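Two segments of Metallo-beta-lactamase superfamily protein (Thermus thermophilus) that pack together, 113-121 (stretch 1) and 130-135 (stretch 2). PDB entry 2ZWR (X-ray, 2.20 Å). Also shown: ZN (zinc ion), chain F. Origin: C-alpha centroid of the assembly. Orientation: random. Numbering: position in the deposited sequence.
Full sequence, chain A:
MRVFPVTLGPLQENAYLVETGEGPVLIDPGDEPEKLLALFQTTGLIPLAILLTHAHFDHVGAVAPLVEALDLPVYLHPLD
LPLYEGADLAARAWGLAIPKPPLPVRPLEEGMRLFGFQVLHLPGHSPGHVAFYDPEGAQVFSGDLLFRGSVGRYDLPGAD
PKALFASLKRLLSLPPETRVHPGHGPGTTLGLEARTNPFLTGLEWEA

Stretch 1 113-121: RLFGFQVLH
Stretch 2, residues 130-135: VAFYDP

Four backbone hydrogen bonds tie strand 117-121 to strand 130-134, which run antiparallel with 147° between their directions. Gln-118 and Tyr-133 form one hydrogen-bonded pair (Gln-118 N to Tyr-133 O, 2.8 Å; Tyr-133 N to Gln-118 O, 2.9 Å); Leu-120 and Ala-131 form the other (Leu-120 N to Ala-131 O, 3.0 Å; Ala-131 N to Leu-120 O, 2.8 Å). N-H...O angles of 157-176° make all four nearly straight. Val-119 faces Phe-132, and His-121 faces Val-130, as non-hydrogen-bonded pairs, with CA-CA distances of 5.1 and 4.5 Å. Two carbonyls also receive CA-H...O contacts: Phe-117 CA to Tyr-133 O, 3.3 Å, and Val-130 CA to Leu-120 O, 3.1 Å. Residues 117-121 and 130-134 are extended, phi -83 to -123°, psi 88 to 168°. Before Phe-117, a type I' turn from Leu-114 (-153/140°) reverses the chain through Phe-115 (48/39°) and Gly-116 (80/7°), closed by Phe-117 N to Leu-114 O, 2.9 Å; the positive phi at Gly-116 suits glycine.

Side chains alternate between the faces. The register gathers buried, apolar Val-119, Val-130 and Phe-132 on one face, with His-121. Val-119 (t) sets CG1 3.8 Å from Val-130 CG1 (m) and CG2 4.2 Å from Phe-132 CE1. Phe-132 (m, chi2 -79°) places its CB over one face of the Phe-117 ring (m, chi2 -68°), 4.0 Å from the centroid, a CH-pi contact; Leu-114 CD2 reaches the Phe-132 ring edge, 4.5 Å from CE1. His-121 (t, chi2 -128°) meets Val-130 CG1 at its ring edge while its ND1 binds zinc at 2.1 Å. On the other face, Leu-120 (m, chi2 30°) packs CD2 4.0 Å from Tyr-133 CB and CB 4.3 Å from Ala-131 CB, that small residue's whole side chain. Extended Gln-118 (t, t) brings NE2 to the Tyr-133 ring edge (t, chi2 48°), 3.7 Å from CD2.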

# COMPACT_ATOMS: atom_id res chain seq x y z
N ARG A 113 -6.27 13.71 5.75
CA ARG A 113 -5.94 13.07 7.02
C ARG A 113 -6.97 12.00 7.34
O ARG A 113 -8.16 12.29 7.38
CB ARG A 113 -5.93 14.08 8.18
CG ARG A 113 -4.57 14.63 8.54
CD ARG A 113 -4.18 15.77 7.64
NE ARG A 113 -3.33 16.73 8.35
N LEU A 114 -6.51 10.77 7.56
CA LEU A 114 -7.40 9.69 8.00
C LEU A 114 -6.62 8.67 8.79
O LEU A 114 -5.48 8.34 8.44
CB LEU A 114 -8.14 9.02 6.82
CG LEU A 114 -7.46 7.96 5.93
CD1 LEU A 114 -8.47 7.25 5.06
CD2 LEU A 114 -6.39 8.58 5.07
N PHE A 115 -7.25 8.18 9.85
CA PHE A 115 -6.68 7.18 10.75
C PHE A 115 -5.26 7.54 11.20
O PHE A 115 -4.40 6.66 11.32
CB PHE A 115 -6.72 5.79 10.12
CG PHE A 115 -8.11 5.27 9.88
CD1 PHE A 115 -8.82 4.65 10.91
CD2 PHE A 115 -8.70 5.38 8.63
CE1 PHE A 115 -10.11 4.16 10.70
CE2 PHE A 115 -9.98 4.88 8.39
CZ PHE A 115 -10.69 4.27 9.42
N GLY A 116 -5.03 8.83 11.44
CA GLY A 116 -3.76 9.30 11.97
C GLY A 116 -2.67 9.45 10.92
O GLY A 116 -1.51 9.72 11.27
N PHE A 117 -3.02 9.27 9.64
CA PHE A 117 -2.08 9.42 8.53
C PHE A 117 -2.33 10.69 7.71
O PHE A 117 -3.46 11.17 7.61
CB PHE A 117 -2.16 8.22 7.56
CG PHE A 117 -1.73 6.90 8.17
CD1 PHE A 117 -0.40 6.67 8.52
CD2 PHE A 117 -2.66 5.87 8.36
CE1 PHE A 117 -0.01 5.45 9.07
CE2 PHE A 117 -2.29 4.66 8.91
CZ PHE A 117 -0.97 4.44 9.26
N GLN A 118 -1.27 11.21 7.11
CA GLN A 118 -1.40 12.23 6.07
C GLN A 118 -1.17 11.53 4.73
O GLN A 118 -0.20 10.79 4.56
CB GLN A 118 -0.39 13.35 6.30
CG GLN A 118 -0.32 14.39 5.17
CD GLN A 118 0.78 15.46 5.38
OE1 GLN A 118 0.74 16.52 4.77
NE2 GLN A 118 1.76 15.16 6.24
N VAL A 119 -2.08 11.76 3.78
CA VAL A 119 -1.98 11.18 2.45
C VAL A 119 -1.07 12.01 1.55
O VAL A 119 -1.26 13.22 1.38
CB VAL A 119 -3.38 10.96 1.81
CG1 VAL A 119 -3.28 10.43 0.36
CG2 VAL A 119 -4.21 10.02 2.67
N LEU A 120 -0.04 11.35 1.01
CA LEU A 120 0.86 11.94 0.02
C LEU A 120 0.56 11.30 -1.33
O LEU A 120 0.70 10.08 -1.47
CB LEU A 120 2.31 11.66 0.41
CG LEU A 120 3.08 12.49 1.45
CD1 LEU A 120 2.20 13.07 2.54
CD2 LEU A 120 4.21 11.67 2.07
N HIS A 121 0.14 12.09 -2.30
CA HIS A 121 -0.03 11.58 -3.65
C HIS A 121 1.31 11.58 -4.36
O HIS A 121 1.86 12.64 -4.68
CB HIS A 121 -1.08 12.37 -4.45
CG HIS A 121 -1.33 11.81 -5.82
ND1 HIS A 121 -1.26 12.56 -6.97
CD2 HIS A 121 -1.62 10.54 -6.22
CE1 HIS A 121 -1.52 11.80 -8.01
NE2 HIS A 121 -1.74 10.57 -7.59
N VAL A 130 -0.29 6.40 -3.61
CA VAL A 130 -0.13 7.27 -2.45
C VAL A 130 0.82 6.67 -1.41
O VAL A 130 1.19 5.50 -1.51
CB VAL A 130 -1.49 7.64 -1.76
CG1 VAL A 130 -2.43 8.34 -2.74
CG2 VAL A 130 -2.16 6.41 -1.11
N ALA A 131 1.22 7.49 -0.44
CA ALA A 131 1.84 6.99 0.79
C ALA A 131 1.05 7.49 1.98
O ALA A 131 0.48 8.59 1.95
CB ALA A 131 3.30 7.46 0.91
N PHE A 132 1.00 6.66 3.03
CA PHE A 132 0.35 7.01 4.28
C PHE A 132 1.42 7.37 5.29
O PHE A 132 2.15 6.49 5.74
CB PHE A 132 -0.54 5.86 4.78
CG PHE A 132 -1.58 5.46 3.79
CD1 PHE A 132 -2.74 6.21 3.65
CD2 PHE A 132 -1.39 4.34 2.98
CE1 PHE A 132 -3.71 5.86 2.72
CE2 PHE A 132 -2.35 3.96 2.05
CZ PHE A 132 -3.51 4.73 1.91
N TYR A 133 1.48 8.65 5.62
CA TYR A 133 2.57 9.22 6.42
C TYR A 133 2.14 9.53 7.86
O TYR A 133 1.14 10.21 8.09
CB TYR A 133 3.16 10.47 5.73
CG TYR A 133 4.31 11.12 6.49
CD1 TYR A 133 5.36 10.36 7.00
CD2 TYR A 133 4.34 12.51 6.68
CE1 TYR A 133 6.40 10.95 7.71
CE2 TYR A 133 5.39 13.12 7.39
CZ TYR A 133 6.42 12.33 7.89
OH TYR A 133 7.46 12.90 8.59
N ASP A 134 2.91 9.01 8.81
CA ASP A 134 2.67 9.23 10.22
C ASP A 134 3.88 9.95 10.85
O ASP A 134 4.81 9.32 11.34
CB ASP A 134 2.36 7.89 10.91
CG ASP A 134 2.52 7.94 12.43
OD1 ASP A 134 2.21 8.98 13.05
OD2 ASP A 134 2.95 6.93 13.00
N PRO A 135 3.86 11.30 10.81
CA PRO A 135 4.98 12.11 11.32
C PRO A 135 5.28 11.89 12.80
O PRO A 135 6.44 11.95 13.20
CB PRO A 135 4.52 13.55 11.08
CG PRO A 135 3.04 13.48 10.89
CD PRO A 135 2.77 12.14 10.28
ZN ZN F . -0.97 14.70 -6.90